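Local coordinates for superantigen-like protein SSL10 (Staphylococcus aureus subsp. aureus, PDB 6LWT) that probably dampens classical-pathway complement activation by binding the Fc region of human IgG, and probably interferes with plasma clotting by interacting with prothrombin, at residues A34-H37 / N41-F44; I51-P56 / L71-V76. All coordinates share one frame; numbering follows the deposited sequence.

Contact 1 (A34-H37 / N41-F44)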
ATOM      1  N   ALA A  34       0.934  20.665   2.880  1.00 29.68           N
ATOM      2  CA  ALA A  34       2.084  20.417   2.011  1.00 28.03           C
ATOM      3  C   ALA A  34       2.115  21.373   0.824  1.00 27.17           C
ATOM      4  O   ALA A  34       1.090  21.929   0.455  1.00 29.32           O
ATOM      5  CB  ALA A  34       2.075  18.979   1.533  1.00 27.56           C
ATOM      6  N   LEU A  35       3.301  21.561   0.253  1.00 27.61           N
ATOM      7  CA  LEU A  35       3.498  22.412  -0.928  1.00 28.43           C
ATOM      8  C   LEU A  35       4.006  21.570  -2.075  1.00 26.27           C
ATOM      9  O   LEU A  35       4.819  20.656  -1.891  1.00 24.18           O
ATOM     10  CB  LEU A  35       4.532  23.530  -0.677  1.00 30.55           C
ATOM     11  CG  LEU A  35       4.440  24.432   0.561  1.00 35.04           C
ATOM     12  CD1 LEU A  35       5.390  25.611   0.381  1.00 38.08           C
ATOM     13  CD2 LEU A  35       3.031  24.948   0.815  1.00 37.15           C
ATOM     14  N   LYS A  36       3.583  21.933  -3.273  1.00 25.51           N
ATOM     15  CA  LYS A  36       4.140  21.370  -4.490  1.00 27.89           C
ATOM     16  C   LYS A  36       5.635  21.691  -4.552  1.00 28.46           C
ATOM     17  O   LYS A  36       6.042  22.799  -4.189  1.00 26.20           O
ATOM     18  CB  LYS A  36       3.472  21.994  -5.712  1.00 33.17           C
ATOM     19  CG  LYS A  36       3.491  21.131  -6.948  1.00 39.47           C
ATOM     20  CD  LYS A  36       2.164  20.405  -7.105  1.00 44.45           C
ATOM     21  CE  LYS A  36       2.031  19.747  -8.463  1.00 49.02           C
ATOM     22  NZ  LYS A  36       0.587  19.605  -8.811  1.00 51.84           N
ATOM     23  N   HIS A  37       6.422  20.724  -5.008  1.00 27.75           N
ATOM     24  CA  HIS A  37       7.826  20.919  -5.336  1.00 29.92           C
ATOM     25  C   HIS A  37       8.063  20.382  -6.746  1.00 29.76           C
ATOM     26  O   HIS A  37       7.769  19.218  -7.040  1.00 28.10           O
ATOM     27  CB  HIS A  37       8.741  20.209  -4.332  1.00 30.21           C
ATOM     28  CG  HIS A  37      10.175  20.218  -4.748  1.00 31.07           C
ATOM     29  ND1 HIS A  37      10.843  19.079  -5.150  1.00 32.31           N
ATOM     30  CD2 HIS A  37      11.051  21.237  -4.898  1.00 31.12           C
ATOM     31  CE1 HIS A  37      12.079  19.393  -5.489  1.00 30.55           C
ATOM     32  NE2 HIS A  37      12.227  20.696  -5.353  1.00 32.44           N
ATOM     33  N   ASN A  41       6.002  16.574  -7.234  1.00 28.75           N
ATOM     34  CA  ASN A  41       6.260  16.203  -5.838  1.00 26.93           C
ATOM     35  C   ASN A  41       5.483  17.086  -4.882  1.00 26.25           C
ATOM     36  O   ASN A  41       5.041  18.197  -5.236  1.00 26.93           O
ATOM     37  CB  ASN A  41       7.759  16.254  -5.492  1.00 28.26           C
ATOM     38  CG  ASN A  41       8.607  15.358  -6.376  1.00 28.70           C
ATOM     39  OD1 ASN A  41       8.778  14.178  -6.106  1.00 33.10           O
ATOM     40  ND2 ASN A  41       9.170  15.930  -7.416  1.00 32.20           N
ATOM     41  N   LEU A  42       5.318  16.581  -3.670  1.00 21.91           N
ATOM     42  CA  LEU A  42       4.858  17.359  -2.556  1.00 22.63           C
ATOM     43  C   LEU A  42       5.945  17.320  -1.505  1.00 23.29           C
ATOM     44  O   LEU A  42       6.654  16.305  -1.384  1.00 22.97           O
ATOM     45  CB  LEU A  42       3.586  16.776  -1.964  1.00 24.06           C
ATOM     46  CG  LEU A  42       2.358  16.721  -2.853  1.00 24.73           C
ATOM     47  CD1 LEU A  42       1.207  16.105  -2.068  1.00 24.03           C
ATOM     48  CD2 LEU A  42       2.016  18.108  -3.346  1.00 25.85           C
ATOM     49  N   ARG A  43       6.053  18.412  -0.746  1.00 22.57           N
ATOM     50  CA  ARG A  43       6.951  18.486   0.394  1.00 23.29           C
ATOM     51  C   ARG A  43       6.264  18.967   1.640  1.00 22.72           C
ATOM     52  O   ARG A  43       5.462  19.904   1.624  1.00 23.33           O
ATOM     53  CB  ARG A  43       8.124  19.418   0.094  1.00 22.32           C
ATOM     54  CG  ARG A  43       9.116  18.833  -0.888  1.00 22.68           C
ATOM     55  CD  ARG A  43      10.298  19.788  -1.033  1.00 23.55           C
ATOM     56  NE  ARG A  43      11.413  19.117  -1.668  1.00 24.18           N
ATOM     57  CZ  ARG A  43      12.639  19.614  -1.785  1.00 24.64           C
ATOM     58  NH1 ARG A  43      12.932  20.829  -1.316  1.00 25.14           N
ATOM     59  NH2 ARG A  43      13.570  18.901  -2.393  1.00 25.38           N
ATOM     60  N   PHE A  44       6.614  18.343   2.751  1.00 22.84           N
ATOM     61  CA  PHE A  44       6.197  18.833   4.041  1.00 23.73           C
ATOM     62  C   PHE A  44       7.138  18.341   5.132  1.00 24.27           C
ATOM     63  O   PHE A  44       8.043  17.542   4.883  1.00 24.25           O
ATOM     64  CB  PHE A  44       4.751  18.422   4.343  1.00 25.37           C
ATOM     65  CG  PHE A  44       4.530  16.933   4.407  1.00 24.62           C
ATOM     66  CD1 PHE A  44       4.390  16.186   3.246  1.00 26.20           C
ATOM     67  CD2 PHE A  44       4.438  16.284   5.629  1.00 26.00           C
ATOM     68  CE1 PHE A  44       4.167  14.820   3.297  1.00 24.83           C
ATOM     69  CE2 PHE A  44       4.202  14.922   5.690  1.00 26.27           C
ATOM     70  CZ  PHE A  44       4.070  14.189   4.523  1.00 26.17           C
TER
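The guanidinium of Arg43 lies flat on the imidazole of His37, with centres 3.6 Å apart and planes only 16° from parallel. Arg43 NE sits toward the rim of the histidine ring, 3.5 Å from His37 CG, while NH2 reaches over the far side to 3.5 Å from His37 CE1. The extended arginine chain spans the gap between these diagonally placed residues, and with CG of His37 anti to the backbone N (chi1 172°) its ring turns one face to the guanidinium, while His37 CB packs on Arg43 CG and CD. A hydrogen bond from Arg43 NE to Gln52 OE1 holds the guanidinium from a third strand. This face, which also carries the exposed Leu35, is the solvent side.

Beneath it the hairpin is tight. Leu35 and Arg43 form an antiparallel hydrogen-bonded pair, 3.0 Å from Leu35 N to Arg43 O and 2.8 Å from Arg43 N to Leu35 O. His37 N reaches Asn41 O at 2.9 Å from above the carbonyl plane, whereas the return bond, Asn41 N to His37 O, is weak and bent (129° at the hydrogen). Buried Ala34 packs its CB 3.9 Å from Phe44 CB.

The hairpin belongs to the OB-fold domain: strand 67-69 borders 32-37, strand 49-54 borders 41-46, and Leu71 of strand 71-76 meets Ala34 and Leu42 from within.

Contact 2 (I51-P56 / L71-V76)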
ATOM      1  N   ILE A  51       9.836  15.326   4.468  1.00 24.73           N
ATOM      2  CA  ILE A  51       9.207  14.307   3.631  1.00 23.43           C
ATOM      3  C   ILE A  51       8.952  14.863   2.228  1.00 22.16           C
ATOM      4  O   ILE A  51       8.354  15.931   2.095  1.00 21.66           O
ATOM      5  CB  ILE A  51       7.840  13.877   4.204  1.00 24.60           C
ATOM      6  CG1 ILE A  51       7.915  13.571   5.702  1.00 26.57           C
ATOM      7  CG2 ILE A  51       7.289  12.681   3.424  1.00 25.19           C
ATOM      8  CD1 ILE A  51       8.858  12.462   6.066  1.00 26.90           C
ATOM      9  N   GLN A  52       9.431  14.152   1.215  1.00 20.74           N
ATOM     10  CA  GLN A  52       9.115  14.422  -0.172  1.00 20.96           C
ATOM     11  C   GLN A  52       8.342  13.243  -0.767  1.00 20.08           C
ATOM     12  O   GLN A  52       8.804  12.088  -0.743  1.00 19.17           O
ATOM     13  CB  GLN A  52      10.389  14.677  -0.988  1.00 21.36           C
ATOM     14  CG  GLN A  52      10.135  14.875  -2.483  1.00 22.71           C
ATOM     15  CD  GLN A  52      11.279  15.587  -3.200  1.00 23.20           C
ATOM     16  OE1 GLN A  52      11.785  16.594  -2.721  1.00 23.80           O
ATOM     17  NE2 GLN A  52      11.672  15.070  -4.358  1.00 23.65           N
ATOM     18  N   VAL A  53       7.170  13.549  -1.315  1.00 20.01           N
ATOM     19  CA  VAL A  53       6.283  12.566  -1.910  1.00 20.68           C
ATOM     20  C   VAL A  53       6.321  12.761  -3.424  1.00 22.16           C
ATOM     21  O   VAL A  53       6.052  13.874  -3.895  1.00 23.33           O
ATOM     22  CB  VAL A  53       4.821  12.775  -1.454  1.00 20.62           C
ATOM     23  CG1 VAL A  53       3.931  11.654  -1.987  1.00 21.76           C
ATOM     24  CG2 VAL A  53       4.743  12.921   0.067  1.00 20.47           C
ATOM     25  N   LEU A  54       6.666  11.701  -4.153  1.00 22.39           N
ATOM     26  CA  LEU A  54       6.524  11.635  -5.595  1.00 23.24           C
ATOM     27  C   LEU A  54       5.078  11.321  -5.945  1.00 24.55           C
ATOM     28  O   LEU A  54       4.519  10.323  -5.456  1.00 24.39           O
ATOM     29  CB  LEU A  54       7.447  10.570  -6.177  1.00 24.37           C
ATOM     30  CG  LEU A  54       7.363  10.300  -7.691  1.00 26.19           C
ATOM     31  CD1 LEU A  54       7.883  11.480  -8.493  1.00 27.70           C
ATOM     32  CD2 LEU A  54       8.128   9.040  -8.045  1.00 28.31           C
ATOM     33  N   LEU A  55       4.479  12.175  -6.772  1.00 24.22           N
ATOM     34  CA  LEU A  55       3.141  11.959  -7.293  1.00 26.59           C
ATOM     35  C   LEU A  55       3.257  11.182  -8.622  1.00 27.20           C
ATOM     36  O   LEU A  55       3.746  11.737  -9.599  1.00 26.03           O
ATOM     37  CB  LEU A  55       2.430  13.299  -7.500  1.00 26.91           C
ATOM     38  CG  LEU A  55       2.290  14.200  -6.273  1.00 27.01           C
ATOM     39  CD1 LEU A  55       1.734  15.564  -6.665  1.00 28.59           C
ATOM     40  CD2 LEU A  55       1.404  13.569  -5.203  1.00 28.54           C
ATOM     41  N   PRO A  56       2.825   9.898  -8.661  1.00 28.56           N
ATOM     42  CA  PRO A  56       2.829   9.116  -9.920  1.00 30.64           C
ATOM     43  C   PRO A  56       2.063   9.800 -11.063  1.00 32.00           C
ATOM     44  O   PRO A  56       1.075  10.499 -10.806  1.00 31.21           O
ATOM     45  CB  PRO A  56       2.101   7.819  -9.544  1.00 31.42           C
ATOM     46  CG  PRO A  56       2.170   7.728  -8.055  1.00 30.55           C
ATOM     47  CD  PRO A  56       2.289   9.117  -7.525  1.00 29.63           C
ATOM     48  N   LEU A  71      -4.354  16.700   4.086  1.00 28.87           N
ATOM     49  CA  LEU A  71      -3.976  15.496   3.351  1.00 27.14           C
ATOM     50  C   LEU A  71      -3.802  14.325   4.325  1.00 26.98           C
ATOM     51  O   LEU A  71      -3.405  14.499   5.491  1.00 26.42           O
ATOM     52  CB  LEU A  71      -2.656  15.697   2.603  1.00 26.75           C
ATOM     53  CG  LEU A  71      -2.599  16.786   1.545  1.00 25.99           C
ATOM     54  CD1 LEU A  71      -1.200  16.846   0.976  1.00 26.02           C
ATOM     55  CD2 LEU A  71      -3.608  16.535   0.442  1.00 26.89           C
ATOM     56  N   ASP A  72      -4.099  13.138   3.829  1.00 26.55           N
ATOM     57  CA  ASP A  72      -3.825  11.907   4.522  1.00 26.55           C
ATOM     58  C   ASP A  72      -2.706  11.268   3.715  1.00 23.10           C
ATOM     59  O   ASP A  72      -2.871  11.065   2.534  1.00 22.49           O
ATOM     60  CB  ASP A  72      -5.084  11.046   4.502  1.00 29.78           C
ATOM     61  CG  ASP A  72      -4.897   9.727   5.191  1.00 33.80           C
ATOM     62  OD1 ASP A  72      -4.670   9.761   6.409  1.00 42.93           O
ATOM     63  OD2 ASP A  72      -5.010   8.662   4.542  1.00 35.26           O
ATOM     64  N   VAL A  73      -1.579  10.969   4.357  1.00 22.48           N
ATOM     65  CA  VAL A  73      -0.391  10.428   3.687  1.00 21.32           C
ATOM     66  C   VAL A  73       0.026   9.112   4.341  1.00 21.71           C
ATOM     67  O   VAL A  73       0.230   9.056   5.571  1.00 22.64           O
ATOM     68  CB  VAL A  73       0.793  11.430   3.705  1.00 21.85           C
ATOM     69  CG1 VAL A  73       1.996  10.873   2.948  1.00 21.00           C
ATOM     70  CG2 VAL A  73       0.368  12.742   3.053  1.00 22.34           C
ATOM     71  N   PHE A  74       0.119   8.056   3.527  1.00 20.65           N
ATOM     72  CA  PHE A  74       0.707   6.792   3.961  1.00 19.48           C
ATOM     73  C   PHE A  74       2.129   6.759   3.434  1.00 19.47           C
ATOM     74  O   PHE A  74       2.370   6.540   2.238  1.00 18.95           O
ATOM     75  CB  PHE A  74      -0.065   5.571   3.489  1.00 20.19           C
ATOM     76  CG  PHE A  74       0.516   4.275   4.001  1.00 19.83           C
ATOM     77  CD1 PHE A  74       0.386   3.942   5.341  1.00 21.46           C
ATOM     78  CD2 PHE A  74       1.191   3.406   3.166  1.00 20.23           C
ATOM     79  CE1 PHE A  74       0.908   2.750   5.839  1.00 22.31           C
ATOM     80  CE2 PHE A  74       1.729   2.217   3.658  1.00 20.59           C
ATOM     81  CZ  PHE A  74       1.590   1.889   4.992  1.00 20.80           C
ATOM     82  N   PHE A  75       3.064   6.992   4.343  1.00 19.16           N
ATOM     83  CA  PHE A  75       4.494   7.085   4.011  1.00 20.06           C
ATOM     84  C   PHE A  75       5.136   5.710   4.071  1.00 20.53           C
ATOM     85  O   PHE A  75       4.940   4.985   5.058  1.00 21.51           O
ATOM     86  CB  PHE A  75       5.166   8.043   5.002  1.00 20.51           C
ATOM     87  CG  PHE A  75       6.670   7.996   4.992  1.00 21.33           C
ATOM     88  CD1 PHE A  75       7.366   7.082   5.796  1.00 22.27           C
ATOM     89  CD2 PHE A  75       7.393   8.879   4.201  1.00 22.61           C
ATOM     90  CE1 PHE A  75       8.758   7.040   5.778  1.00 23.62           C
ATOM     91  CE2 PHE A  75       8.778   8.849   4.191  1.00 23.25           C
ATOM     92  CZ  PHE A  75       9.460   7.926   4.967  1.00 23.70           C
ATOM     93  N   VAL A  76       5.884   5.355   3.021  1.00 20.53           N
ATOM     94  CA  VAL A  76       6.776   4.196   3.025  1.00 20.97           C
ATOM     95  C   VAL A  76       8.144   4.685   2.555  1.00 21.68           C
ATOM     96  O   VAL A  76       8.264   5.262   1.479  1.00 20.52           O
ATOM     97  CB  VAL A  76       6.249   3.067   2.109  1.00 21.00           C
ATOM     98  CG1 VAL A  76       7.242   1.914   2.014  1.00 21.63           C
ATOM     99  CG2 VAL A  76       4.892   2.577   2.616  1.00 20.69           C
TER
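Ile51 and Phe75 face each other across the inside of the OB-fold domain, and the isoleucine can be traced outward from its branch point. Ile51 CB, directed at strand 71-76, stands 5.0 Å from Phe75 CD2, beyond direct contact, and splits into two arms that both serve the phenylalanine. The short arm makes the nearer touch: Ile51 CG2 comes to 3.9 Å from Phe75 CD2 and also lies 4.2 Å from Phe75 CE2. On the long arm, Ile51 CG1 is a spacer; CD1, turned about 60° away from eclipsing CA (chi2 -60°), swings toward the same side of the ring and ends 4.1 Å from Phe75 CE2. Both methyls thus reach the CD2-CE2 side of the ring from the same side of its plane, approaching obliquely. On the partner strand, Phe75 CG is anti to the backbone N (chi1 167°), which carries the ring out from the strand to meet them.

A second, looser touch lies two residues on from Ile51 and two residues back from Phe75, where Val53 CG2 is 4.5 Å from Val73 CG1. The backbones remain well separated, the nearest CA atoms being those of Val53 and Phe75 at 8.3 Å, so these strands are not paired with each other. Strand 85-93 pairs with both, and its Thr88 touches Val53 and Phe75 alike; Met29 of strand 26-30 packs on Val73 and Phe75.

Chemically, the meeting consists of methyl groups and one aromatic ring, all buried, over just 132 Å² summed from both segments. Dispersion and the exclusion of water, with no directional bond between the two segments, therefore account for it, as expected of side chains filling the interior of a curled beta sheet.

Overall arrangement
Both contacts belong to the OB-fold domain and share its curled sheet, their centres about 9 Å apart. Contact 1 is a local hairpin between sheet neighbours, partly buried, about 20 Å from the centre of the chain. Contact 2, wholly buried and about 11 Å from that centre, joins strands separated in sequence and not paired in the sheet. Chemistry follows place: backbone hydrogen bonds and a polar stack dominate the outer hairpin, apolar packing the inner meeting. Adjacent strands 41-46 and 49-54 connect the two, with Leu42 O 2.8 Å from Val53 N, a probable hydrogen bond, and Phe44 touching both Ile51 and Val53.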